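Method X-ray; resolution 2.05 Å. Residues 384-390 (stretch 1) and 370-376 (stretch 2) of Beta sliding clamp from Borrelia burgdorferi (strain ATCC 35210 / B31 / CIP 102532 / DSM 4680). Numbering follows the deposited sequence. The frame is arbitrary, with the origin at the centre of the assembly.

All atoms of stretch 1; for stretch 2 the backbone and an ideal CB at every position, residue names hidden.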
ATOM      1  N   THR A 384     -32.294  -5.347   2.903  1.00 35.55           N
ATOM      2  CA  THR A 384     -32.682  -4.112   2.231  1.00 40.26           C
ATOM      3  C   THR A 384     -31.632  -3.052   2.504  1.00 38.34           C
ATOM      4  O   THR A 384     -31.198  -2.889   3.651  1.00 37.45           O
ATOM      5  CB  THR A 384     -34.053  -3.626   2.717  1.00 39.29           C
ATOM      6  OG1 THR A 384     -35.035  -4.584   2.350  1.00 39.50           O
ATOM      7  CG2 THR A 384     -34.408  -2.292   2.112  1.00 37.72           C
ATOM      8  N   HIS A 385     -31.225  -2.333   1.462  1.00 37.09           N
ATOM      9  CA  HIS A 385     -30.359  -1.173   1.613  1.00 37.31           C
ATOM     10  C   HIS A 385     -31.009   0.045   0.968  1.00 35.58           C
ATOM     11  O   HIS A 385     -31.453  -0.007  -0.188  1.00 37.77           O
ATOM     12  CB  HIS A 385     -28.969  -1.401   1.022  1.00 36.17           C
ATOM     13  CG  HIS A 385     -27.991  -0.335   1.398  1.00 39.90           C
ATOM     14  ND1 HIS A 385     -27.356  -0.297   2.626  1.00 35.21           N
ATOM     15  CD2 HIS A 385     -27.584   0.771   0.727  1.00 37.13           C
ATOM     16  CE1 HIS A 385     -26.569   0.764   2.673  1.00 37.52           C
ATOM     17  NE2 HIS A 385     -26.684   1.426   1.532  1.00 34.45           N
ATOM     18  N   LEU A 386     -31.050   1.132   1.722  1.00 31.33           N
ATOM     19  CA  LEU A 386     -31.677   2.376   1.317  1.00 36.11           C
ATOM     20  C   LEU A 386     -30.618   3.456   1.228  1.00 37.80           C
ATOM     21  O   LEU A 386     -29.720   3.522   2.075  1.00 35.27           O
ATOM     22  CB  LEU A 386     -32.764   2.790   2.310  1.00 36.61           C
ATOM     23  CG  LEU A 386     -33.853   1.756   2.614  1.00 42.53           C
ATOM     24  CD1 LEU A 386     -34.803   2.274   3.706  1.00 43.67           C
ATOM     25  CD2 LEU A 386     -34.660   1.382   1.353  1.00 43.04           C
ATOM     26  N   ILE A 387     -30.728   4.298   0.205  1.00 28.90           N
ATOM     27  CA  ILE A 387     -29.837   5.430   0.016  1.00 40.35           C
ATOM     28  C   ILE A 387     -30.693   6.646  -0.297  1.00 38.99           C
ATOM     29  O   ILE A 387     -31.467   6.632  -1.264  1.00 40.60           O
ATOM     30  CB  ILE A 387     -28.817   5.182  -1.112  1.00 37.32           C
ATOM     31  CG1 ILE A 387     -27.997   3.923  -0.822  1.00 34.35           C
ATOM     32  CG2 ILE A 387     -27.913   6.393  -1.273  1.00 37.45           C
ATOM     33  CD1 ILE A 387     -27.113   3.473  -1.982  1.00 32.63           C
ATOM     34  N   MET A 388     -30.557   7.687   0.508  1.00 35.16           N
ATOM     35  CA  MET A 388     -31.279   8.920   0.225  1.00 41.12           C
ATOM     36  C   MET A 388     -30.603   9.633  -0.944  1.00 47.77           C
ATOM     37  O   MET A 388     -29.368   9.730  -0.979  1.00 39.75           O
ATOM     38  CB  MET A 388     -31.338   9.823   1.460  1.00 43.69           C
ATOM     39  CG  MET A 388     -32.345  10.967   1.354  1.00 57.99           C
ATOM     40  SD  MET A 388     -34.070  10.424   1.262  1.00 58.26           S
ATOM     41  CE  MET A 388     -34.965  11.985   1.208  1.00 61.20           C
ATOM     42  N   PRO A 389     -31.357  10.097  -1.932  1.00 42.81           N
ATOM     43  CA  PRO A 389     -30.742  10.845  -3.026  1.00 44.89           C
ATOM     44  C   PRO A 389     -30.218  12.183  -2.538  1.00 46.75           C
ATOM     45  O   PRO A 389     -30.663  12.729  -1.528  1.00 43.00           O
ATOM     46  CB  PRO A 389     -31.880  11.029  -4.041  1.00 45.44           C
ATOM     47  CG  PRO A 389     -33.133  10.962  -3.221  1.00 51.34           C
ATOM     48  CD  PRO A 389     -32.806   9.938  -2.158  1.00 44.68           C
ATOM     49  N   MET A 390     -29.253  12.704  -3.285  1.00 40.52           N
ATOM     50  CA  MET A 390     -28.777  14.062  -3.091  1.00 57.14           C
ATOM     51  C   MET A 390     -29.632  15.033  -3.902  1.00 59.26           C
ATOM     52  O   MET A 390     -30.243  14.656  -4.905  1.00 57.87           O
ATOM     53  CB  MET A 390     -27.308  14.169  -3.520  1.00 50.02           C
ATOM     54  CG  MET A 390     -26.365  13.345  -2.656  1.00 50.34           C
ATOM     55  SD  MET A 390     -24.667  13.345  -3.271  1.00 48.80           S
ATOM     56  CE  MET A 390     -24.295  15.097  -3.231  1.00 46.41           C
ATOM     57  N   UNK A 370     -38.127  11.167  -6.482  1.00 66.17           N
ATOM     58  CA  UNK A 370     -37.668  12.089  -5.437  1.00 56.69           C
ATOM     59  C   UNK A 370     -37.651  11.438  -4.083  1.00 59.39           C
ATOM     60  O   UNK A 370     -37.613  12.163  -3.100  1.00 61.74           O
ATOM     61  CB  UNK A 370     -38.554  13.336  -5.392  1.00 56.69           C
ATOM     62  N   UNK A 371     -37.694  10.114  -4.031  1.00 56.15           N
ATOM     63  CA  UNK A 371     -37.628   9.479  -2.697  1.00 54.78           C
ATOM     64  C   UNK A 371     -36.440   8.523  -2.585  1.00 55.83           C
ATOM     65  O   UNK A 371     -35.702   8.383  -3.550  1.00 49.80           O
ATOM     66  CB  UNK A 371     -38.925   8.722  -2.405  1.00 54.78           C
ATOM     67  N   UNK A 372     -36.331   7.859  -1.438  1.00 49.85           N
ATOM     68  CA  UNK A 372     -35.252   6.945  -1.122  1.00 49.92           C
ATOM     69  C   UNK A 372     -35.104   5.891  -2.212  1.00 47.14           C
ATOM     70  O   UNK A 372     -36.086   5.335  -2.712  1.00 41.15           O
ATOM     71  CB  UNK A 372     -35.495   6.281   0.235  1.00 49.92           C
ATOM     72  N   UNK A 373     -33.856   5.609  -2.558  1.00 36.36           N
ATOM     73  CA  UNK A 373     -33.503   4.514  -3.446  1.00 36.14           C
ATOM     74  C   UNK A 373     -33.357   3.239  -2.623  1.00 44.74           C
ATOM     75  O   UNK A 373     -32.684   3.236  -1.585  1.00 39.86           O
ATOM     76  CB  UNK A 373     -32.216   4.821  -4.214  1.00 36.14           C
ATOM     77  N   UNK A 374     -33.981   2.161  -3.079  1.00 36.96           N
ATOM     78  CA  UNK A 374     -33.920   0.882  -2.386  1.00 39.63           C
ATOM     79  C   UNK A 374     -33.144  -0.119  -3.222  1.00 39.69           C
ATOM     80  O   UNK A 374     -33.442  -0.313  -4.408  1.00 36.97           O
ATOM     81  CB  UNK A 374     -35.325   0.356  -2.085  1.00 39.63           C
ATOM     82  N   UNK A 375     -32.143  -0.734  -2.605  1.00 33.08           N
ATOM     83  CA  UNK A 375     -31.328  -1.763  -3.231  1.00 36.59           C
ATOM     84  C   UNK A 375     -31.599  -3.100  -2.577  1.00 40.86           C
ATOM     85  O   UNK A 375     -31.574  -3.201  -1.347  1.00 40.20           O
ATOM     86  CB  UNK A 375     -29.841  -1.413  -3.143  1.00 36.59           C
ATOM     87  N   UNK A 376     -31.793  -4.128  -3.395  1.00 38.64           N
ATOM     88  CA  UNK A 376     -32.019  -5.465  -2.883  1.00 42.83           C
ATOM     89  C   UNK A 376     -31.584  -6.482  -3.926  1.00 44.38           C
ATOM     90  O   UNK A 376     -31.403  -6.163  -5.106  1.00 46.25           O
ATOM     91  CB  UNK A 376     -33.488  -5.666  -2.504  1.00 42.83           C
TER

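The two segments run antiparallel, and four backbone hydrogen bonds fix their register before any side chain of the second is known. These bonds exclude proline where N donates (373 and 375) but otherwise leave the choice to backbone angles and the surroundings of CB.

Position 370 has phi 66° and psi 17°, a left-handed conformation that costs most residues energy because CB crowds the backbone. Its ideal CB has nothing of stretch 1 within 5.5 Å. Glycine suits it best, with asparagine a common second choice; the residue is Gly370.

At position 371 the CA-to-CB bond points away from stretch 1, into space that the first segment leaves empty, so many residues would do, polar ones among them. It is Asn371, whose OD1 accepts a weak hydrogen bond from the backbone N of position 372 (3.4 Å). Across the interface it acts mainly through its backbone: its O lies 3.6 Å from CD of Pro389.

Position 372 directs CB sideways. The ideal CB is 4.3 Å from O of Ile387, already the acceptor for N of position 373, 4.5 Å from SD of Met388 and 4.9 Å from CB of Leu386. The side-chain surroundings are apolar, so a compact aliphatic residue such as valine, isoleucine or leucine is expected. Val372 is found, with chi1 in p; its CG2 packs 3.5 Å from CB of Leu386.

Position 373 pairs with Ile387. Its N donates to the O of Ile387 and its O accepts from the N of Ile387, both at 2.9 Å, closing a hydrogen-bonded ring. The ideal CB, 3.5 Å from O of Ile387, projects to the sheet face that carries His385 and Ile387. An aliphatic residue would suit this face, although the pairing excludes only proline. The residue is Leu373; its side chain lies on that face, coming nearest to stretch 1 where CB is 3.5 Å from O of Ile387. Its O also receives a CA-H...O contact from CA of Leu386 (3.2 Å).

Position 374 forms the non-hydrogen-bonded pair with Leu386, and CB emerges on the other face, 3.6 Å from CD2 of Leu386 and 5.0 Å from CG2 of Thr384. A side chain with an aliphatic beginning fits; beta-branched, leucine or long polar residues are all plausible. Lys374 answers with its methylene chain: CB lies 3.7 Å from CD2 of Leu386 and CD 3.9 Å from CG2 of Thr384, while NZ is hydrogen-bonded elsewhere in the structure.

Position 375 returns to the face of His385 and Ile387. Its N donates to the O of His385 at 2.6 Å and 174°, a short, nearly straight bond, and its O accepts from the N of His385 at 3.0 Å. Near the imidazole and CD1 of Ile387, a branched aliphatic side chain would have partners. Leu375 supplies one: CD2 approaches CD1 of Ile387 to 4.0 Å and meets the His385 ring obliquely.

Position 376 points CB sideways, 5.0 Å from CA of Thr384, so stretch 1 dictates little; small or polar residues, among many others, would be compatible. Ser376 occupies it, its OG hydrogen-bonded elsewhere.

Stretch 2, residues 370-376: GNVLKLS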
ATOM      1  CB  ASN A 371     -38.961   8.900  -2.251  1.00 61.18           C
ATOM      2  CG  ASN A 371     -39.450   9.659  -1.044  1.00 77.67           C
ATOM      3  OD1 ASN A 371     -39.034   9.375   0.075  1.00 82.43           O
ATOM      4  ND2 ASN A 371     -40.251  10.685  -1.278  1.00 78.98           N
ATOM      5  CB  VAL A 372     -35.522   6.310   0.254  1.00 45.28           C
ATOM      6  CG1 VAL A 372     -36.789   5.470   0.208  1.00 52.26           C
ATOM      7  CG2 VAL A 372     -34.384   5.484   0.683  1.00 49.34           C
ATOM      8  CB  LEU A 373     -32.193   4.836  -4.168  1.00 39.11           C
ATOM      9  CG  LEU A 373     -31.921   4.236  -5.533  1.00 48.20           C
ATOM     10  CD1 LEU A 373     -32.883   4.834  -6.519  1.00 54.12           C
ATOM     11  CD2 LEU A 373     -30.488   4.512  -5.954  1.00 55.57           C
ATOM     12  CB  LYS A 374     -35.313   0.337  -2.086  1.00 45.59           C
ATOM     13  CG  LYS A 374     -35.292  -1.066  -1.488  1.00 43.75           C
ATOM     14  CD  LYS A 374     -36.670  -1.433  -0.918  1.00 49.80           C
ATOM     15  CE  LYS A 374     -37.530  -2.155  -1.945  1.00 49.56           C
ATOM     16  NZ  LYS A 374     -36.865  -3.365  -2.497  1.00 57.81           N
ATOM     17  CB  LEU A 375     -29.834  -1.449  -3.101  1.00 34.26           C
ATOM     18  CG  LEU A 375     -29.145  -0.456  -4.024  1.00 42.05           C
ATOM     19  CD1 LEU A 375     -29.927   0.815  -4.145  1.00 41.99           C
ATOM     20  CD2 LEU A 375     -27.674  -0.179  -3.505  1.00 35.81           C
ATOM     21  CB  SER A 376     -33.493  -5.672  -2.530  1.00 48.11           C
ATOM     22  OG  SER A 376     -34.298  -5.336  -3.643  1.00 49.32           O
TER
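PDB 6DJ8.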